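Local coordinates for protein ribonucleoside-diphosphate reductase subunit beta (Clostridium botulinum, PDB 6ZJK) that binds two iron(III) ions and, as the small subunit of a ribonucleotide reductase, probably supplies the radical needed to make deoxyribonucleotides, at residues Asn47-Asn52 / Thr122-Ser127; Thr65-Phe70 / Leu130-Phe135. One frame throughout, in Å; residues are numbered along the deposited sequence.

Contact 1: Asn47-Asn52 / Thr122-Ser127; sequences NLREWN and TAAEVS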
# COMPACT_ATOMS: atom_id res chain seq x y z
N ASN A 47 16.12 -1.82 -5.88
CA ASN A 47 14.77 -1.44 -5.40
C ASN A 47 14.31 -0.09 -5.94
O ASN A 47 13.28 0.40 -5.48
CB ASN A 47 14.62 -1.40 -3.88
CG ASN A 47 14.92 -2.72 -3.23
OD1 ASN A 47 14.69 -3.77 -3.81
ND2 ASN A 47 15.46 -2.68 -2.01
N LEU A 48 14.99 0.49 -6.89
CA LEU A 48 14.52 1.73 -7.44
C LEU A 48 13.40 1.50 -8.42
O LEU A 48 13.41 0.57 -9.13
CB LEU A 48 15.65 2.49 -8.10
CG LEU A 48 16.79 3.01 -7.24
CD1 LEU A 48 17.97 3.32 -8.11
CD2 LEU A 48 16.39 4.26 -6.49
N ARG A 49 12.47 2.41 -8.47
CA ARG A 49 11.35 2.30 -9.34
C ARG A 49 11.66 2.98 -10.65
O ARG A 49 11.66 4.17 -10.76
CB ARG A 49 10.12 2.92 -8.70
CG ARG A 49 9.25 2.03 -7.84
CD ARG A 49 9.95 1.37 -6.70
NE ARG A 49 9.06 0.60 -5.88
CZ ARG A 49 9.45 -0.25 -4.96
NH1 ARG A 49 10.70 -0.42 -4.74
NH2 ARG A 49 8.60 -0.94 -4.28
N GLU A 50 11.94 2.17 -11.64
CA GLU A 50 12.24 2.65 -12.97
C GLU A 50 11.34 1.92 -13.93
O GLU A 50 11.69 0.96 -14.50
CB GLU A 50 13.72 2.44 -13.26
CG GLU A 50 14.61 3.13 -12.28
CD GLU A 50 16.08 2.89 -12.39
OE1 GLU A 50 16.55 1.94 -12.98
OE2 GLU A 50 16.77 3.68 -11.81
N TRP A 51 10.20 2.47 -14.21
CA TRP A 51 9.24 1.82 -15.05
C TRP A 51 9.59 1.56 -16.52
O TRP A 51 8.89 0.86 -17.18
CB TRP A 51 7.88 2.49 -14.95
CG TRP A 51 7.16 2.15 -13.71
CD1 TRP A 51 7.20 2.81 -12.56
CD2 TRP A 51 6.32 1.03 -13.49
NE1 TRP A 51 6.45 2.21 -11.63
CE2 TRP A 51 5.88 1.10 -12.18
CE3 TRP A 51 5.89 -0.01 -14.28
CZ2 TRP A 51 5.07 0.16 -11.63
CZ3 TRP A 51 5.07 -0.93 -13.73
CH2 TRP A 51 4.66 -0.84 -12.42
N ASN A 52 10.64 2.16 -17.04
CA ASN A 52 11.00 1.95 -18.40
C ASN A 52 12.14 1.01 -18.54
O ASN A 52 12.67 0.91 -19.55
CB ASN A 52 11.26 3.26 -19.09
CG ASN A 52 10.02 4.07 -19.27
OD1 ASN A 52 9.70 4.90 -18.48
ND2 ASN A 52 9.35 3.86 -20.35
N THR A 122 12.13 -9.52 -5.61
CA THR A 122 13.19 -8.71 -6.17
C THR A 122 12.98 -8.02 -7.47
O THR A 122 13.88 -7.57 -8.04
CB THR A 122 14.53 -9.43 -6.21
OG1 THR A 122 14.39 -10.63 -6.93
CG2 THR A 122 14.96 -9.76 -4.88
N ALA A 123 11.76 -7.97 -7.93
CA ALA A 123 11.35 -7.23 -9.12
C ALA A 123 10.50 -6.05 -8.68
O ALA A 123 9.34 -6.24 -8.29
CB ALA A 123 10.55 -8.12 -10.07
N ALA A 124 11.05 -4.83 -8.77
CA ALA A 124 10.34 -3.66 -8.24
C ALA A 124 9.00 -3.45 -8.93
O ALA A 124 8.05 -2.97 -8.29
CB ALA A 124 11.20 -2.40 -8.40
N GLU A 125 8.89 -3.79 -10.21
CA GLU A 125 7.63 -3.57 -10.89
C GLU A 125 6.54 -4.50 -10.35
O GLU A 125 5.36 -4.13 -10.37
CB GLU A 125 7.79 -3.74 -12.41
CG GLU A 125 8.12 -5.18 -12.88
CD GLU A 125 9.62 -5.43 -13.03
OE1 GLU A 125 10.41 -4.90 -12.22
OE2 GLU A 125 10.02 -6.17 -13.97
N VAL A 126 6.91 -5.67 -9.82
CA VAL A 126 5.95 -6.55 -9.16
C VAL A 126 5.62 -6.05 -7.74
O VAL A 126 4.48 -6.18 -7.28
CB VAL A 126 6.46 -8.01 -9.14
CG1 VAL A 126 5.45 -8.95 -8.36
CG2 VAL A 126 6.66 -8.51 -10.57
N SER A 127 6.64 -5.58 -7.01
CA SER A 127 6.39 -4.99 -5.69
C SER A 127 5.47 -3.78 -5.75
O SER A 127 4.66 -3.56 -4.84
CB SER A 127 7.71 -4.63 -5.02
OG SER A 127 8.30 -5.81 -4.50

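Contact 2: Thr65-Phe70 / Leu130-Phe135; sequences TMLNNF and LNIQTF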
# COMPACT_ATOMS: atom_id res chain seq x y z
N THR A 65 -4.57 -0.65 -15.34
CA THR A 65 -5.87 -1.19 -15.06
C THR A 65 -6.28 -0.99 -13.61
O THR A 65 -7.35 -0.58 -13.34
CB THR A 65 -5.86 -2.69 -15.38
OG1 THR A 65 -5.76 -2.86 -16.77
CG2 THR A 65 -7.08 -3.31 -14.93
N MET A 66 -5.38 -1.28 -12.72
CA MET A 66 -5.63 -1.18 -11.32
C MET A 66 -5.95 0.24 -10.92
O MET A 66 -6.88 0.46 -10.23
CB MET A 66 -4.48 -1.73 -10.53
CG MET A 66 -4.41 -3.21 -10.56
SD MET A 66 -3.05 -3.91 -9.77
CE MET A 66 -3.67 -4.42 -8.22
N LEU A 67 -5.20 1.19 -11.40
CA LEU A 67 -5.50 2.55 -11.12
C LEU A 67 -6.81 3.02 -11.68
O LEU A 67 -7.45 3.79 -11.05
CB LEU A 67 -4.40 3.44 -11.62
CG LEU A 67 -3.41 3.97 -10.63
CD1 LEU A 67 -2.76 2.93 -9.81
CD2 LEU A 67 -2.36 4.79 -11.32
N ASN A 68 -7.18 2.60 -12.87
CA ASN A 68 -8.45 2.98 -13.44
C ASN A 68 -9.67 2.36 -12.75
O ASN A 68 -10.75 2.70 -13.00
CB ASN A 68 -8.53 2.73 -14.93
CG ASN A 68 -7.61 3.61 -15.75
OD1 ASN A 68 -7.83 4.74 -15.98
ND2 ASN A 68 -6.54 3.06 -16.12
N ASN A 69 -9.43 1.41 -11.89
CA ASN A 69 -10.51 0.77 -11.13
C ASN A 69 -10.80 1.46 -9.79
O ASN A 69 -11.56 0.90 -8.99
CB ASN A 69 -10.18 -0.70 -10.87
CG ASN A 69 -10.39 -1.59 -12.09
OD1 ASN A 69 -11.10 -1.24 -13.04
ND2 ASN A 69 -9.76 -2.75 -12.06
N PHE A 70 -10.17 2.60 -9.50
CA PHE A 70 -10.28 3.25 -8.18
C PHE A 70 -11.73 3.65 -7.87
O PHE A 70 -12.44 4.19 -8.72
CB PHE A 70 -9.35 4.47 -8.12
CG PHE A 70 -9.45 5.29 -6.84
CD1 PHE A 70 -8.80 4.89 -5.69
CD2 PHE A 70 -10.16 6.48 -6.81
CE1 PHE A 70 -8.88 5.65 -4.51
CE2 PHE A 70 -10.23 7.25 -5.64
CZ PHE A 70 -9.60 6.83 -4.49
N LEU A 130 1.95 -5.23 -5.89
CA LEU A 130 1.48 -5.77 -4.62
C LEU A 130 1.14 -4.67 -3.63
O LEU A 130 0.22 -4.84 -2.80
CB LEU A 130 2.51 -6.73 -4.02
CG LEU A 130 2.77 -8.05 -4.75
CD1 LEU A 130 4.04 -8.68 -4.23
CD2 LEU A 130 1.61 -9.02 -4.57
N ASN A 131 1.87 -3.54 -3.67
CA ASN A 131 1.54 -2.40 -2.82
C ASN A 131 0.20 -1.78 -3.21
O ASN A 131 -0.57 -1.36 -2.35
CB ASN A 131 2.63 -1.32 -2.91
CG ASN A 131 3.90 -1.68 -2.18
OD1 ASN A 131 3.91 -2.51 -1.28
ND2 ASN A 131 4.99 -1.02 -2.55
N ILE A 132 -0.10 -1.75 -4.48
CA ILE A 132 -1.37 -1.25 -4.89
C ILE A 132 -2.46 -2.23 -4.41
O ILE A 132 -3.50 -1.85 -4.02
CB ILE A 132 -1.47 -1.12 -6.39
CG1 ILE A 132 -0.42 -0.16 -6.92
CG2 ILE A 132 -2.81 -0.64 -6.80
CD1 ILE A 132 -0.40 -0.02 -8.42
N GLN A 133 -2.15 -3.51 -4.44
CA GLN A 133 -3.07 -4.51 -4.00
C GLN A 133 -3.36 -4.28 -2.55
O GLN A 133 -4.47 -4.27 -2.19
CB GLN A 133 -2.56 -5.92 -4.22
CG GLN A 133 -3.52 -7.02 -3.90
CD GLN A 133 -3.00 -8.42 -4.11
OE1 GLN A 133 -1.97 -8.67 -4.69
NE2 GLN A 133 -3.75 -9.37 -3.61
N THR A 134 -2.34 -4.12 -1.74
CA THR A 134 -2.52 -3.91 -0.30
C THR A 134 -3.44 -2.73 -0.01
O THR A 134 -4.32 -2.80 0.87
CB THR A 134 -1.17 -3.70 0.37
OG1 THR A 134 -0.36 -4.85 0.19
CG2 THR A 134 -1.34 -3.45 1.85
N PHE A 135 -3.25 -1.63 -0.74
CA PHE A 135 -4.10 -0.45 -0.63
C PHE A 135 -5.56 -0.79 -0.94
O PHE A 135 -6.46 -0.36 -0.23
CB PHE A 135 -3.54 0.61 -1.57
CG PHE A 135 -4.52 1.65 -2.00
CD1 PHE A 135 -4.79 2.75 -1.19
CD2 PHE A 135 -5.12 1.58 -3.24
CE1 PHE A 135 -5.67 3.74 -1.60
CE2 PHE A 135 -6.01 2.56 -3.67
CZ PHE A 135 -6.28 3.64 -2.85

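Contact 1: Asn47-Asn52 / Thr122-Ser127
A124 opens helix 124-151 and directs its methyl group at the loop 47-52, where L48 and R49 receive it. A124 CB lies 3.8 Å from L48 O and also sits over one face of the R49 guanidinium, 4.2 Å from R49 NH1. E125 offers W51 its stem rather than its charge. E125 CB lies over one face of the W51 indole, 4.1 Å from W51 CZ3, while W51 CH2 comes within 3.9 Å of E125 O. E125 CG is squeezed between the backbone N and the carbonyl carbon (chi1 66°), and a further bend at chi2 takes the carboxylate off to T37 OG1 and the backbone N atoms of K55 and Y56. One turn on from the N-cap residue A123, whose carbonyl O takes the backbone N-H groups of V126 and S127, S127 CB meets R49 NH2 obliquely at 3.9 Å. The arginine head is steadied by its own loop: R49 NH1 donates to N47 O at 2.8 Å in a bent bond (143°), with that oxygen in the guanidinium plane. Beyond the contact, R49 NH1 and NH2 form salt bridges to E112 and E138 of the second subunit. No hydrogen bond joins the two segments. The first turn of the helix therefore gives carbon surface to a buried, probably charged arginine, whose N-H groups turn to N47 of its own loop and to acids of the second subunit.

Contact 2: Thr65-Phe70 / Leu130-Phe135
M66, near the end of helix 58-68, curves its side chain past the CG2 branch of I132 on helix 124-151. M66 CB points at the opposing helix and is already 4.2 Å from I132 CG2. M66 CG, placed beside the backbone N and anti to the carbonyl carbon (chi1 -73°), stands farther off, and the extended step at chi2 carries M66 SD to 4.4 Å from I132 CG2. A bend at chi3 (100°) then brings M66 CE back in, 4.1 Å from I132 CG2 and 4.2 Å from Q133 N. The other branch of I132 serves a second residue: I132 CD1 meets L67 CD1 at 4.0 Å, the two side chains crossing at about a right angle. Farther along, F70 and F135 touch rim to rim, F70 CE1 lying 3.7 Å from F135 CZ, each atom near the plane of the other ring. Both rings stack on their counterparts in the second subunit, which N131 also meets. The Q133 side chain comes about 4 Å from an iron ion and packs on the iron ligand H241. Helix 124-151 goes on to supply the ligands E137 and H140, an E-x-x-H pair as in the diiron helical bundle of R2 proteins.

Helix 124-151 serves both contacts, its first turn in contact 1 and a stretch nearer the iron site in contact 2; their centres are about 15 Å apart. Contact 1 is partly buried and lies farther from the centre of the chain, joining a loop to a helix start with carbon and backbone atoms beside a charged guanidinium and an indole. Contact 2 is buried and largely apolar, setting the end of helix 58-68 and the residues after it against helix 124-151. The two meet where R49 NH2 packs 4.0 Å from N131 ND2, both nitrogens being bonded to E138 of the second subunit. Both contacts reach that subunit, contact 1 mainly by polar links and contact 2 largely by aromatic ones.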